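Local coordinates for uric acid degradation bifunctional protein TTL (Arabidopsis thaliana, PDB 2Q37) that hydrolyses 5-hydroxyisourate and decarboxylates the resulting OHCU to (S)-allantoin, the last two steps of urate degradation, the decarboxylase being the part present here, at residues D60-Q65 and E73-H78; P79-T84 and I133-R138; V66-W71 and V157-A162. All coordinates share one frame; numbering follows the deposited sequence.

Contact 1. Residues D60-Q65 and E73-H78; sequences DIWFNQ and EAFSAH. With 3AL (1-[(4S)-2,5-dioxoimidazolidin-4-yl]urea), chain B.
W62 reaches from helix 51-64 to A74 and F75 on helix 68-76, joining two consecutive helices of the all-helical OHCU decarboxylase domain. With CG anti to the backbone N (chi1 177°), the indole extends toward helix 68-76 and presents the outer edge of its six-membered ring. CH2 meets the methyl of A74 (W62 CH2 to A74 CB 3.9 Å), which points toward helix 51-64. The neighbouring corner touches the F75 ring, W62 CZ2 lying 4.2 Å from F75 CE1; both partners sit near the indole plane, so neither covers a face of it. The contact between the helices is purely apolar, with all three residues buried. The indole N-H is satisfied by A163 O of helix 155-178, and the W71 ring stacks with the indole. The CD1 corner of W62 stands over the centre of the F63 ring, 3.7 Å above its plane. Beyond helix 68-76, the chain brings in H78, the proton donor of the decarboxylase. Its CG lies anti to the carbonyl carbon (chi1 -58°), which swings the imidazole over to the bound (S)-allantoin. NE2 is hydrogen-bonded to Q166 OE1, a second-shell bond that would hold the rotation of the ring. With an alanine here the proton donor is gone, and both Q166 OE1 and the ligand O5 would probably be left without their imidazole partner. On the ligand side, H78 ND1 donates a weak bond to allantoin O5, 3.0 Å long and bent to 126°.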
loop_
_atom_site.group_PDB
_atom_site.type_symbol
_atom_site.label_atom_id
_atom_site.label_comp_id
_atom_site.label_asym_id
_atom_site.label_seq_id
_atom_site.Cartn_x
_atom_site.Cartn_y
_atom_site.Cartn_z
ATOM N N ASP A 60 13.164 2.342 11.992
ATOM C CA ASP A 60 11.996 2.992 12.566
ATOM C C ASP A 60 11.363 3.946 11.570
ATOM O O ASP A 60 10.139 4.007 11.449
ATOM C CB ASP A 60 12.348 3.731 13.859
ATOM C CG ASP A 60 11.107 4.162 14.635
ATOM O OD1 ASP A 60 10.550 3.313 15.380
ATOM O OD2 ASP A 60 10.674 5.336 14.486
ATOM N N ILE A 61 12.189 4.688 10.850
ATOM C CA ILE A 61 11.667 5.604 9.860
ATOM C C ILE A 61 10.962 4.811 8.746
ATOM O O ILE A 61 9.852 5.150 8.319
ATOM C CB ILE A 61 12.799 6.425 9.250
ATOM C CG1 ILE A 61 13.354 7.376 10.306
ATOM C CG2 ILE A 61 12.307 7.172 8.007
ATOM C CD1 ILE A 61 14.597 8.136 9.853
ATOM N N TRP A 62 11.604 3.742 8.298
ATOM C CA TRP A 62 11.067 2.921 7.227
ATOM C C TRP A 62 9.748 2.242 7.591
ATOM O O TRP A 62 8.791 2.285 6.820
ATOM C CB TRP A 62 12.111 1.873 6.818
ATOM C CG TRP A 62 11.644 0.941 5.772
ATOM C CD1 TRP A 62 11.288 -0.367 5.942
ATOM C CD2 TRP A 62 11.429 1.243 4.391
ATOM N NE1 TRP A 62 10.861 -0.894 4.750
ATOM C CE2 TRP A 62 10.936 0.072 3.780
ATOM C CE3 TRP A 62 11.606 2.391 3.609
ATOM C CZ2 TRP A 62 10.612 0.012 2.419
ATOM C CZ3 TRP A 62 11.291 2.336 2.253
ATOM C CH2 TRP A 62 10.796 1.150 1.671
ATOM N N PHE A 63 9.699 1.634 8.769
ATOM C CA PHE A 63 8.501 0.942 9.225
ATOM C C PHE A 63 7.414 1.808 9.876
ATOM O O PHE A 63 6.255 1.402 9.917
ATOM C CB PHE A 63 8.881 -0.184 10.188
ATOM C CG PHE A 63 9.529 -1.356 9.519
ATOM C CD1 PHE A 63 8.841 -2.088 8.556
ATOM C CD2 PHE A 63 10.844 -1.722 9.836
ATOM C CE1 PHE A 63 9.451 -3.171 7.910
ATOM C CE2 PHE A 63 11.470 -2.800 9.197
ATOM C CZ PHE A 63 10.773 -3.529 8.229
ATOM N N ASN A 64 7.757 2.990 10.374
ATOM C CA ASN A 64 6.737 3.800 11.023
ATOM C C ASN A 64 6.568 5.238 10.539
ATOM O O ASN A 64 5.630 5.914 10.963
ATOM C CB ASN A 64 6.982 3.824 12.531
ATOM C CG ASN A 64 7.298 2.462 13.088
ATOM O OD1 ASN A 64 6.549 1.510 12.892
ATOM N ND2 ASN A 64 8.414 2.357 13.791
ATOM N N GLN A 65 7.444 5.722 9.660
ATOM C CA GLN A 65 7.314 7.106 9.203
ATOM C C GLN A 65 6.995 7.313 7.729
ATOM O O GLN A 65 6.170 8.157 7.378
ATOM C CB GLN A 65 8.565 7.906 9.568
ATOM C CG GLN A 65 8.787 8.031 11.058
ATOM C CD GLN A 65 7.487 8.284 11.817
ATOM O OE1 GLN A 65 6.744 9.237 11.526
ATOM N NE2 GLN A 65 7.205 7.427 12.796
ATOM N N GLU A 73 7.702 3.670 -4.207
ATOM C CA GLU A 73 8.709 4.374 -4.967
ATOM C C GLU A 73 10.016 3.612 -4.835
ATOM O O GLU A 73 10.709 3.363 -5.837
ATOM C CB GLU A 73 8.893 5.811 -4.452
ATOM C CG GLU A 73 9.924 6.611 -5.251
ATOM C CD GLU A 73 10.028 8.079 -4.830
ATOM O OE1 GLU A 73 10.126 8.364 -3.608
ATOM O OE2 GLU A 73 10.031 8.950 -5.734
ATOM N N ALA A 74 10.341 3.218 -3.605
ATOM C CA ALA A 74 11.580 2.506 -3.359
ATOM C C ALA A 74 11.678 1.152 -4.054
ATOM O O ALA A 74 12.771 0.772 -4.487
ATOM C CB ALA A 74 11.809 2.350 -1.864
ATOM N N PHE A 75 10.558 0.429 -4.174
ATOM C CA PHE A 75 10.584 -0.888 -4.813
ATOM C C PHE A 75 10.918 -0.727 -6.292
ATOM O O PHE A 75 11.739 -1.472 -6.857
ATOM C CB PHE A 75 9.231 -1.618 -4.708
ATOM C CG PHE A 75 8.721 -1.801 -3.306
ATOM C CD1 PHE A 75 9.591 -1.873 -2.219
ATOM C CD2 PHE A 75 7.348 -1.962 -3.080
ATOM C CE1 PHE A 75 9.091 -2.110 -0.923
ATOM C CE2 PHE A 75 6.848 -2.196 -1.799
ATOM C CZ PHE A 75 7.715 -2.273 -0.717
ATOM N N SER A 76 10.261 0.248 -6.910
ATOM C CA SER A 76 10.441 0.522 -8.323
ATOM C C SER A 76 11.894 0.822 -8.693
ATOM O O SER A 76 12.308 0.573 -9.821
ATOM C CB SER A 76 9.565 1.705 -8.740
ATOM O OG SER A 76 10.070 2.920 -8.203
ATOM N N ALA A 77 12.670 1.345 -7.749
ATOM C CA ALA A 77 14.061 1.687 -8.036
ATOM C C ALA A 77 14.965 0.491 -8.329
ATOM O O ALA A 77 16.114 0.662 -8.767
ATOM C CB ALA A 77 14.642 2.489 -6.887
ATOM N N HIS A 78 14.467 -0.714 -8.096
ATOM C CA HIS A 78 15.301 -1.888 -8.314
ATOM C C HIS A 78 15.070 -2.602 -9.617
ATOM O O HIS A 78 14.011 -2.500 -10.229
ATOM C CB HIS A 78 15.085 -2.951 -7.226
ATOM C CG HIS A 78 15.351 -2.479 -5.835
ATOM N ND1 HIS A 78 16.624 -2.353 -5.322
ATOM C CD2 HIS A 78 14.503 -2.172 -4.825
ATOM C CE1 HIS A 78 16.551 -1.997 -4.052
ATOM N NE2 HIS A 78 15.275 -1.880 -3.725
HETATM C C4 3AL B . 16.650 -6.061 -5.553
HETATM C C5 3AL B . 17.892 -5.407 -5.899
HETATM O O5 3AL B . 18.203 -4.533 -6.667
HETATM N N7 3AL B . 18.943 -5.949 -5.134
HETATM C C8 3AL B . 18.363 -6.928 -4.342
HETATM O O8 3AL B . 19.007 -7.601 -3.547
HETATM N N9 3AL B . 16.992 -7.028 -4.571
HETATM N N3 3AL B . 15.958 -6.558 -6.741
HETATM C C2 3AL B . 14.658 -7.223 -6.506
HETATM N N1 3AL B . 14.084 -7.613 -7.495
HETATM O O2 3AL B . 14.206 -7.340 -5.272
#

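Contact 2. Residues P79-T84 and I133-R138; sequences PQIGNT and ICASGR. With 3AL (1-[(4S)-2,5-dioxoimidazolidin-4-yl]urea), chain B.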
loop_
_atom_site.group_PDB
_atom_site.type_symbol
_atom_site.label_atom_id
_atom_site.label_comp_id
_atom_site.label_asym_id
_atom_site.label_seq_id
_atom_site.Cartn_x
_atom_site.Cartn_y
_atom_site.Cartn_z
ATOM N N PRO A 79 16.090 -3.320 -10.071
ATOM C CA PRO A 79 15.965 -4.089 -11.306
ATOM C C PRO A 79 15.260 -5.388 -10.867
ATOM O O PRO A 79 15.445 -5.854 -9.732
ATOM C CB PRO A 79 17.419 -4.336 -11.716
ATOM C CG PRO A 79 18.157 -4.302 -10.395
ATOM C CD PRO A 79 17.503 -3.140 -9.693
ATOM N N GLN A 80 14.444 -5.971 -11.739
ATOM C CA GLN A 80 13.768 -7.214 -11.388
ATOM C C GLN A 80 14.820 -8.282 -11.133
ATOM O O GLN A 80 15.982 -8.129 -11.527
ATOM C CB GLN A 80 12.893 -7.702 -12.533
ATOM C CG GLN A 80 11.911 -6.704 -13.072
ATOM C CD GLN A 80 10.969 -7.352 -14.067
ATOM O OE1 GLN A 80 11.404 -8.033 -15.012
ATOM N NE2 GLN A 80 9.670 -7.155 -13.862
ATOM N N ILE A 81 14.419 -9.364 -10.472
ATOM C CA ILE A 81 15.337 -10.465 -10.230
ATOM C C ILE A 81 15.451 -11.224 -11.551
ATOM O O ILE A 81 14.495 -11.860 -12.003
ATOM C CB ILE A 81 14.808 -11.417 -9.139
ATOM C CG1 ILE A 81 14.854 -10.717 -7.772
ATOM C CG2 ILE A 81 15.626 -12.705 -9.138
ATOM C CD1 ILE A 81 16.253 -10.289 -7.314
ATOM N N GLY A 82 16.624 -11.148 -12.168
ATOM C CA GLY A 82 16.838 -11.813 -13.442
ATOM C C GLY A 82 17.343 -10.807 -14.459
ATOM O O GLY A 82 17.610 -11.138 -15.614
ATOM N N ASN A 83 17.456 -9.562 -14.017
ATOM C CA ASN A 83 17.960 -8.480 -14.841
ATOM C C ASN A 83 19.084 -7.815 -14.069
ATOM O O ASN A 83 19.290 -8.092 -12.889
ATOM C CB ASN A 83 16.869 -7.445 -15.129
ATOM C CG ASN A 83 15.822 -7.964 -16.074
ATOM O OD1 ASN A 83 16.148 -8.495 -17.132
ATOM N ND2 ASN A 83 14.554 -7.818 -15.705
ATOM N N THR A 84 19.815 -6.942 -14.747
ATOM C CA THR A 84 20.902 -6.219 -14.115
ATOM C C THR A 84 20.561 -4.735 -14.188
ATOM O O THR A 84 19.685 -4.319 -14.949
ATOM C CB THR A 84 22.235 -6.490 -14.836
ATOM O OG1 THR A 84 22.132 -6.049 -16.193
ATOM C CG2 THR A 84 22.561 -7.989 -14.820
ATOM N N ILE A 133 13.091 -8.954 -3.155
ATOM C CA ILE A 133 13.682 -9.938 -2.266
ATOM C C ILE A 133 15.149 -9.592 -2.171
ATOM O O ILE A 133 15.762 -9.209 -3.174
ATOM C CB ILE A 133 13.561 -11.369 -2.843
ATOM C CG1 ILE A 133 13.866 -12.414 -1.763
ATOM C CG2 ILE A 133 14.554 -11.558 -3.988
ATOM C CD1 ILE A 133 13.852 -13.899 -2.275
ATOM N N CYS A 134 15.704 -9.702 -0.972
ATOM C CA CYS A 134 17.114 -9.438 -0.778
ATOM C C CYS A 134 17.806 -10.656 -1.395
ATOM O O CYS A 134 17.622 -11.776 -0.937
ATOM C CB CYS A 134 17.429 -9.329 0.719
ATOM S SG CYS A 134 19.155 -8.923 1.139
ATOM N N ALA A 135 18.552 -10.437 -2.474
ATOM C CA ALA A 135 19.292 -11.505 -3.159
ATOM C C ALA A 135 20.693 -11.485 -2.556
ATOM O O ALA A 135 21.102 -10.468 -1.984
ATOM C CB ALA A 135 19.362 -11.204 -4.633
ATOM N N SER A 136 21.447 -12.567 -2.647
ATOM C CA SER A 136 22.788 -12.498 -2.056
ATOM C C SER A 136 23.587 -13.762 -2.192
ATOM O O SER A 136 24.615 -13.804 -2.876
ATOM C CB SER A 136 22.716 -12.125 -0.585
ATOM O OG SER A 136 23.365 -10.882 -0.384
ATOM N N GLY A 137 23.144 -14.785 -1.491
ATOM C CA GLY A 137 23.798 -16.065 -1.601
ATOM C C GLY A 137 22.700 -16.829 -2.297
ATOM O O GLY A 137 22.718 -18.051 -2.392
ATOM N N ARG A 138 21.723 -16.087 -2.796
ATOM C CA ARG A 138 20.604 -16.713 -3.447
ATOM C C ARG A 138 20.838 -16.928 -4.928
ATOM O O ARG A 138 21.548 -16.171 -5.599
ATOM C CB ARG A 138 19.346 -15.880 -3.222
ATOM C CG ARG A 138 19.235 -15.330 -1.802
ATOM C CD ARG A 138 18.205 -16.052 -0.948
ATOM N NE ARG A 138 17.277 -15.087 -0.348
ATOM C CZ ARG A 138 17.585 -14.250 0.645
ATOM N NH1 ARG A 138 18.811 -14.261 1.181
ATOM N NH2 ARG A 138 16.673 -13.368 1.075
HETATM C C4 3AL B . 16.650 -6.061 -5.553
HETATM C C5 3AL B . 17.892 -5.407 -5.899
HETATM O O5 3AL B . 18.203 -4.533 -6.667
HETATM N N7 3AL B . 18.943 -5.949 -5.134
HETATM C C8 3AL B . 18.363 -6.928 -4.342
HETATM O O8 3AL B . 19.007 -7.601 -3.547
HETATM N N9 3AL B . 16.992 -7.028 -4.571
HETATM N N3 3AL B . 15.958 -6.558 -6.741
HETATM C C2 3AL B . 14.658 -7.223 -6.506
HETATM N N1 3AL B . 14.084 -7.613 -7.495
HETATM O O2 3AL B . 14.206 -7.340 -5.272
#
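I81 and I133 bring two irregular loops together, their CA atoms 8.2 Å apart, with bound (S)-allantoin held between the backbones. Both residues are extended, and G82 after I81 turns with a positive phi of 126°, where a side chain would be jammed against the preceding carbonyl oxygen. The backbone of 133-138 grips the ligand like the edge of a strand, although neither segment is one. I133 N gives a bond to the urea oxygen O2 (2.9 Å), I133 O takes one from the ring nitrogen N9 (2.9 Å), and A135 N gives an almost straight one to O8 (3.1 Å, 172°). Across the pocket, P79 O receives both urea nitrogens, N1 at 3.2 Å and, more weakly, N3. Most of this recognition is done by main chain, which fixes the urea and hydantoin groups. The side chains meet beside the ligand. I81 points at the other loop, its CG1 arm anti to the carbonyl carbon (chi1 -70°) so that CG1 and CD1 lie against the urea group of the ligand. CG1 also meets the CG2 branch of I133 (I81 CG1 to I133 CG2 3.9 Å), while I81 CD1 touches the A135 methyl, CB, at 4.2 Å. Besides H78, E100 OE1 and the carbonyl of F131 also bond the ligand. M143 of helix 140-150 packs on I81, I133 and A135 together, L116 of helix 110-127 covers I81, and C134 N is tied to E165 of helix 155-178.

Contact 3. Residues V66-W71 and V157-A162; sequences VNVTDW and VELEIA
L159 on helix 155-178 packs against W71 and V68, which lie in the first turn of helix 68-76, and joins two helices far apart in sequence but adjacent in the decarboxylase fold. Residues 157-162 are helical throughout. V157 gives its carbonyl oxygen to two backbone donors, E160 N and I161 N. E158 takes no part across the contact; its carboxylate OE1 makes a salt bridge with R150 and a hydrogen bond with the hydroxyl of Y123. L159 then carries nearly all the contact. With CG anti to its backbone nitrogen (chi1 -167°), the isobutyl group is carried over to the indole and meets it at the edge. CD1 lies very close to one corner of the six-membered ring (L159 CD1 to W71 CZ3 3.3 Å), and CD2, in the plane of the ring, lies 3.7 Å from W71 CE3. The two side chains cross at about a right angle, both leucine methyls coming at the edge of the ring. CD1 also brushes the valine, L159 CD1 to V68 CG2 being 4.4 Å. E160 points away, and I161 touches N153. A162 comes no nearer than 7.0 Å to 66-71 with its side chain, but packs on F75 and I132. Segment 66-71 opens with a capping box at the start of helix 68-76: N67 N donates to D70 OD2 (2.9 Å), and N67 OD1, less surely placed, accepts from D70 N. The indole NE1 of W71 donates to W62 O on helix 51-64. The second subunit closes the outer side: its I156 packs on both W71 and L159, and its V68 meets V68 of this chain, so that helices 68-76 and 155-178 both contribute to the dimer interface.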
loop_
_atom_site.group_PDB
_atom_site.type_symbol
_atom_site.label_atom_id
_atom_site.label_comp_id
_atom_site.label_asym_id
_atom_site.label_seq_id
_atom_site.Cartn_x
_atom_site.Cartn_y
_atom_site.Cartn_z
ATOM N N VAL A 66 7.645 6.566 6.856
ATOM C CA VAL A 66 7.369 6.722 5.450
ATOM C C VAL A 66 6.040 6.018 5.140
ATOM O O VAL A 66 5.715 4.994 5.752
ATOM C CB VAL A 66 8.520 6.134 4.624
ATOM C CG1 VAL A 66 9.822 6.902 4.946
ATOM C CG2 VAL A 66 8.678 4.643 4.939
ATOM N N ASN A 67 5.256 6.568 4.216
ATOM C CA ASN A 67 3.977 5.945 3.892
ATOM C C ASN A 67 4.082 4.901 2.776
ATOM O O ASN A 67 5.133 4.728 2.165
ATOM C CB ASN A 67 2.920 7.008 3.539
ATOM C CG ASN A 67 3.287 7.839 2.321
ATOM O OD1 ASN A 67 3.637 7.308 1.248
ATOM N ND2 ASN A 67 3.190 9.162 2.473
ATOM N N VAL A 68 2.985 4.194 2.533
ATOM C CA VAL A 68 2.943 3.145 1.522
ATOM C C VAL A 68 3.414 3.633 0.165
ATOM O O VAL A 68 4.033 2.896 -0.601
ATOM C CB VAL A 68 1.522 2.576 1.427
ATOM C CG1 VAL A 68 1.384 1.677 0.218
ATOM C CG2 VAL A 68 1.216 1.797 2.725
ATOM N N THR A 69 3.130 4.894 -0.122
ATOM C CA THR A 69 3.531 5.493 -1.398
ATOM C C THR A 69 5.059 5.527 -1.531
ATOM O O THR A 69 5.603 5.342 -2.621
ATOM C CB THR A 69 2.972 6.917 -1.518
ATOM O OG1 THR A 69 1.544 6.849 -1.649
ATOM C CG2 THR A 69 3.557 7.617 -2.723
ATOM N N ASP A 70 5.736 5.767 -0.410
ATOM C CA ASP A 70 7.182 5.809 -0.372
ATOM C C ASP A 70 7.738 4.393 -0.552
ATOM O O ASP A 70 8.762 4.209 -1.209
ATOM C CB ASP A 70 7.647 6.408 0.959
ATOM C CG ASP A 70 7.171 7.847 1.148
ATOM O OD1 ASP A 70 7.191 8.611 0.138
ATOM O OD2 ASP A 70 6.792 8.205 2.302
ATOM N N TRP A 71 7.065 3.397 0.032
ATOM C CA TRP A 71 7.504 2.016 -0.108
ATOM C C TRP A 71 7.492 1.658 -1.593
ATOM O O TRP A 71 8.414 1.012 -2.107
ATOM C CB TRP A 71 6.559 1.047 0.628
ATOM C CG TRP A 71 6.752 0.941 2.125
ATOM C CD1 TRP A 71 7.643 1.646 2.892
ATOM C CD2 TRP A 71 6.022 0.100 3.032
ATOM N NE1 TRP A 71 7.509 1.297 4.211
ATOM C CE2 TRP A 71 6.521 0.354 4.328
ATOM C CE3 TRP A 71 4.999 -0.839 2.873
ATOM C CZ2 TRP A 71 6.028 -0.298 5.467
ATOM C CZ3 TRP A 71 4.506 -1.495 4.002
ATOM C CH2 TRP A 71 5.023 -1.216 5.287
ATOM N N VAL A 157 -0.375 -8.543 2.182
ATOM C CA VAL A 157 0.732 -9.246 2.830
ATOM C C VAL A 157 1.987 -9.194 1.972
ATOM O O VAL A 157 3.101 -9.094 2.503
ATOM C CB VAL A 157 0.411 -10.745 3.155
ATOM C CG1 VAL A 157 -0.785 -10.842 4.092
ATOM C CG2 VAL A 157 0.157 -11.502 1.900
ATOM N N GLU A 158 1.829 -9.267 0.656
ATOM C CA GLU A 158 2.999 -9.158 -0.190
ATOM C C GLU A 158 3.648 -7.782 0.023
ATOM O O GLU A 158 4.863 -7.641 -0.055
ATOM C CB GLU A 158 2.646 -9.355 -1.671
ATOM C CG GLU A 158 2.907 -10.775 -2.138
ATOM C CD GLU A 158 4.267 -11.289 -1.684
ATOM O OE1 GLU A 158 5.314 -10.870 -2.237
ATOM O OE2 GLU A 158 4.287 -12.107 -0.745
ATOM N N LEU A 159 2.827 -6.778 0.311
ATOM C CA LEU A 159 3.318 -5.433 0.538
ATOM C C LEU A 159 4.161 -5.369 1.823
ATOM O O LEU A 159 5.070 -4.548 1.922
ATOM C CB LEU A 159 2.129 -4.479 0.622
ATOM C CG LEU A 159 2.282 -2.958 0.559
ATOM C CD1 LEU A 159 2.121 -2.414 1.927
ATOM C CD2 LEU A 159 3.629 -2.545 -0.073
ATOM N N GLU A 160 3.879 -6.229 2.803
ATOM C CA GLU A 160 4.655 -6.199 4.040
ATOM C C GLU A 160 5.983 -6.901 3.873
ATOM O O GLU A 160 7.002 -6.439 4.375
ATOM C CB GLU A 160 3.920 -6.873 5.189
ATOM C CG GLU A 160 2.955 -5.989 5.921
ATOM C CD GLU A 160 2.683 -6.513 7.321
ATOM O OE1 GLU A 160 2.470 -7.746 7.449
ATOM O OE2 GLU A 160 2.688 -5.693 8.279
ATOM N N ILE A 161 5.940 -8.033 3.186
ATOM C CA ILE A 161 7.113 -8.833 2.921
ATOM C C ILE A 161 8.098 -8.031 2.052
ATOM O O ILE A 161 9.291 -7.993 2.332
ATOM C CB ILE A 161 6.709 -10.159 2.215
ATOM C CG1 ILE A 161 5.852 -11.011 3.160
ATOM C CG2 ILE A 161 7.952 -10.935 1.789
ATOM C CD1 ILE A 161 5.280 -12.282 2.514
ATOM N N ALA A 162 7.598 -7.381 1.011
ATOM C CA ALA A 162 8.462 -6.583 0.164
ATOM C C ALA A 162 9.113 -5.471 0.987
ATOM O O ALA A 162 10.298 -5.165 0.791
ATOM C CB ALA A 162 7.673 -5.984 -0.989
#

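Overall arrangement
All three contacts are made by buried residues, but they serve different places in the domain. Contacts 1 and 3 lie side by side, their centres about 7 Å apart, and share helix 68-76; F75 of one packs on L159 of the other. Their chemistry is apolar, aromatic edges meeting methyls and rings, and both reach the second subunit. Contact 2 lies across the chain's centre, about 17 Å from contact 1 between centres, and joins loops rather than helices; its direct touch is also apolar, isoleucine on isoleucine and alanine, but its main chain hydrogen-bonds allantoin. The chain runs directly from H78 to P79, so contacts 1 and 2 both touch the ligand, whereas contact 3 stands apart from it.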